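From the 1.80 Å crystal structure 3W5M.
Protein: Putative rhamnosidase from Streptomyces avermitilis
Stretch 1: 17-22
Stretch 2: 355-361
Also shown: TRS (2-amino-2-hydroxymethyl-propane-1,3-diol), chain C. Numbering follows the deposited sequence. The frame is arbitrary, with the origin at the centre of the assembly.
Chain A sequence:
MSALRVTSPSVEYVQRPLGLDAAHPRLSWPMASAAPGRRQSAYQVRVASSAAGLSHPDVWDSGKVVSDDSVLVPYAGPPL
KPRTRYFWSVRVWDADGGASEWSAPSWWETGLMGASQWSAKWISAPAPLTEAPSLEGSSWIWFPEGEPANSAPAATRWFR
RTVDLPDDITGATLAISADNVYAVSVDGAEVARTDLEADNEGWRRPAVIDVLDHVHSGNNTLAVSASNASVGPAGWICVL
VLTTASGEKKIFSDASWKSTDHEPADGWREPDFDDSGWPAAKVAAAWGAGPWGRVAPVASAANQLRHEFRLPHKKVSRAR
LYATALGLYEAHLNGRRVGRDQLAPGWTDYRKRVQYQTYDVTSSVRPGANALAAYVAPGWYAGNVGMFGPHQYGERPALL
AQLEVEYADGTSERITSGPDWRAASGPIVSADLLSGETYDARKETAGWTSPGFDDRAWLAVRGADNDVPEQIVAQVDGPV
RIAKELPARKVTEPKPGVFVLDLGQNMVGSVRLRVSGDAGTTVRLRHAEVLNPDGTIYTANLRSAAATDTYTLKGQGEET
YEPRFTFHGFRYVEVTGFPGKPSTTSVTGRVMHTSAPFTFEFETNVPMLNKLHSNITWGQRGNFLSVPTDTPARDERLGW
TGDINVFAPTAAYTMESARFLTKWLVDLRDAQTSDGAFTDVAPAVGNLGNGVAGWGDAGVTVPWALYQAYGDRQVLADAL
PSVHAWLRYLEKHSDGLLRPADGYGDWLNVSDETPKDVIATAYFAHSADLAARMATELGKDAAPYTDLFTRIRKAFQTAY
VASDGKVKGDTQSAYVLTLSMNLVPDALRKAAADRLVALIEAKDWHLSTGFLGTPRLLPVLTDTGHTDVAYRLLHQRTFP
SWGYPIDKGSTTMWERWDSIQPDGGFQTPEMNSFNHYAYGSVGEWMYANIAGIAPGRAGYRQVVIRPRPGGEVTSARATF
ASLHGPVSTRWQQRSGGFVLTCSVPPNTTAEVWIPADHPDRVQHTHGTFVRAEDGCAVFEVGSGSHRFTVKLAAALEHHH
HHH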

# COMPACT_ATOMS: atom_id res chain seq x y z
N PRO A 17 3.52 -17.31 14.69
CA PRO A 17 4.37 -16.55 13.78
C PRO A 17 5.70 -17.25 13.58
O PRO A 17 6.29 -17.73 14.55
N LEU A 18 6.13 -17.32 12.33
CA LEU A 18 7.39 -17.95 11.96
C LEU A 18 8.36 -16.85 11.57
O LEU A 18 8.16 -16.14 10.56
N GLY A 19 9.44 -16.71 12.34
CA GLY A 19 10.48 -15.71 12.02
C GLY A 19 10.20 -14.38 12.73
O GLY A 19 10.20 -13.33 12.10
N LEU A 20 9.95 -14.44 14.02
CA LEU A 20 9.58 -13.27 14.83
C LEU A 20 10.82 -12.85 15.61
O LEU A 20 11.38 -13.65 16.37
N ASP A 21 11.24 -11.59 15.44
CA ASP A 21 12.46 -11.12 16.07
C ASP A 21 12.31 -10.35 17.39
O ASP A 21 13.33 -9.99 17.99
N ALA A 22 11.08 -10.13 17.86
CA ALA A 22 10.84 -9.42 19.12
C ALA A 22 11.60 -10.08 20.28
O ALA A 22 11.57 -11.31 20.42
N GLN A 355 13.21 -5.33 5.17
CA GLN A 355 12.53 -6.38 5.92
C GLN A 355 12.82 -7.73 5.25
O GLN A 355 12.86 -7.79 4.04
N TYR A 356 13.06 -8.77 6.03
CA TYR A 356 13.28 -10.14 5.46
C TYR A 356 12.12 -11.07 5.83
O TYR A 356 11.35 -10.83 6.79
N GLN A 357 11.99 -12.12 5.03
CA GLN A 357 10.91 -13.11 5.17
C GLN A 357 11.52 -14.45 5.56
O GLN A 357 12.67 -14.73 5.22
N THR A 358 10.73 -15.25 6.28
CA THR A 358 11.15 -16.58 6.73
C THR A 358 10.15 -17.61 6.19
O THR A 358 8.93 -17.43 6.37
N TYR A 359 10.67 -18.66 5.56
CA TYR A 359 9.81 -19.70 4.98
C TYR A 359 10.22 -21.06 5.49
O TYR A 359 11.40 -21.35 5.62
N ASP A 360 9.21 -21.89 5.77
CA ASP A 360 9.43 -23.28 6.14
C ASP A 360 9.53 -24.10 4.86
O ASP A 360 8.53 -24.24 4.12
N VAL A 361 10.70 -24.66 4.59
CA VAL A 361 10.89 -25.42 3.37
C VAL A 361 11.36 -26.85 3.64
O VAL A 361 11.96 -27.49 2.78

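Which side chains make the apolar part of the contact? Leu18 and Thr358 both point toward the other stretch. Leu18, with chi1 t and chi2 p, brings CG to 3.9 Å from Thr358 CG2, while its CD2 lies 3.7 Å from both Thr358 O and Asp360 N, so the leucine packs on backbone as well as on the threonine methyl. Leu20 and Gln357 point away and take no part.

What joins the stretches by a direct polar bond? Tyr356, in the p rotamer, starts sideways, but its long ring carries the hydroxyl across to Asp21, whose chi1 is m. Tyr356 OH donates to Asp21 OD2 at 2.5 Å, a short hydrogen bond made near the plane of the ring, at its edge.

Why does a glycine sit at Gly19? Thr358, chi1 m, sets OG1 3.6 Å from Gly19 CA; a CB on Gly19 would come within 2.3 Å of that OG1 and clash. The backbone angles of 92/50 also call for glycine.

What does the bound TRS add? Probably from the crystallisation liquor, it bridges both stretches: TRS N donates to Leu18 O at 2.6 Å, Thr358 N donates to TRS O1 at 3.0 Å, and Thr358 OG1 donates to TRS O3 at 3.1 Å.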

# COMPACT_ATOMS: atom_id res chain seq x y z
CB PRO A 17 4.60 -15.22 14.50
CG PRO A 17 4.32 -15.50 15.94
CD PRO A 17 3.28 -16.61 15.96
CB LEU A 18 7.16 -18.85 10.74
CG LEU A 18 8.35 -19.61 10.15
CD1 LEU A 18 8.74 -20.79 11.02
CD2 LEU A 18 7.97 -20.14 8.77
CB LEU A 20 8.44 -13.64 15.79
CG LEU A 20 7.87 -12.52 16.67
CD1 LEU A 20 7.06 -11.55 15.83
CD2 LEU A 20 6.98 -13.10 17.75
CB ASP A 21 13.33 -10.33 15.05
CG ASP A 21 14.14 -11.26 14.13
OD1 ASP A 21 14.22 -12.47 14.42
OD2 ASP A 21 14.69 -10.79 13.11
CB ALA A 22 9.34 -9.37 19.43
CB GLN A 355 11.02 -6.11 5.98
CG GLN A 355 10.71 -4.83 6.74
CD GLN A 355 9.28 -4.75 7.26
OE1 GLN A 355 9.02 -4.85 8.48
NE2 GLN A 355 8.37 -4.58 6.34
CB TYR A 356 14.64 -10.74 5.89
CG TYR A 356 14.68 -11.22 7.33
CD1 TYR A 356 14.21 -12.49 7.69
CD2 TYR A 356 15.20 -10.40 8.33
CE1 TYR A 356 14.24 -12.93 9.01
CE2 TYR A 356 15.27 -10.84 9.66
CZ TYR A 356 14.79 -12.09 9.99
OH TYR A 356 14.80 -12.54 11.29
CB GLN A 357 10.10 -13.28 3.86
CG GLN A 357 9.37 -12.02 3.35
CD GLN A 357 10.30 -10.88 2.99
OE1 GLN A 357 11.17 -11.01 2.12
NE2 GLN A 357 10.15 -9.74 3.71
CB THR A 358 11.16 -16.67 8.26
OG1 THR A 358 12.05 -15.68 8.80
CG2 THR A 358 11.66 -18.05 8.72
CB TYR A 359 9.87 -19.69 3.45
CG TYR A 359 9.59 -18.34 2.82
CD1 TYR A 359 8.26 -17.91 2.61
CD2 TYR A 359 10.64 -17.50 2.41
CE1 TYR A 359 7.98 -16.67 2.03
CE2 TYR A 359 10.36 -16.25 1.83
CZ TYR A 359 9.03 -15.85 1.64
OH TYR A 359 8.75 -14.62 1.06
CB ASP A 360 8.23 -23.77 6.98
CG ASP A 360 8.35 -25.25 7.39
OD1 ASP A 360 9.06 -26.04 6.71
OD2 ASP A 360 7.72 -25.60 8.40
CB VAL A 361 11.82 -24.71 2.36
CG1 VAL A 361 11.20 -23.38 1.90
CG2 VAL A 361 13.25 -24.54 2.93
C TRS C . 7.29 -13.39 8.75
C1 TRS C . 7.38 -14.54 7.72
C2 TRS C . 6.30 -12.29 8.33
C3 TRS C . 8.65 -12.73 8.97
N TRS C . 6.82 -13.98 10.03
O1 TRS C . 7.96 -14.03 6.50
O2 TRS C . 5.02 -12.85 8.09
O3 TRS C . 9.69 -13.68 9.27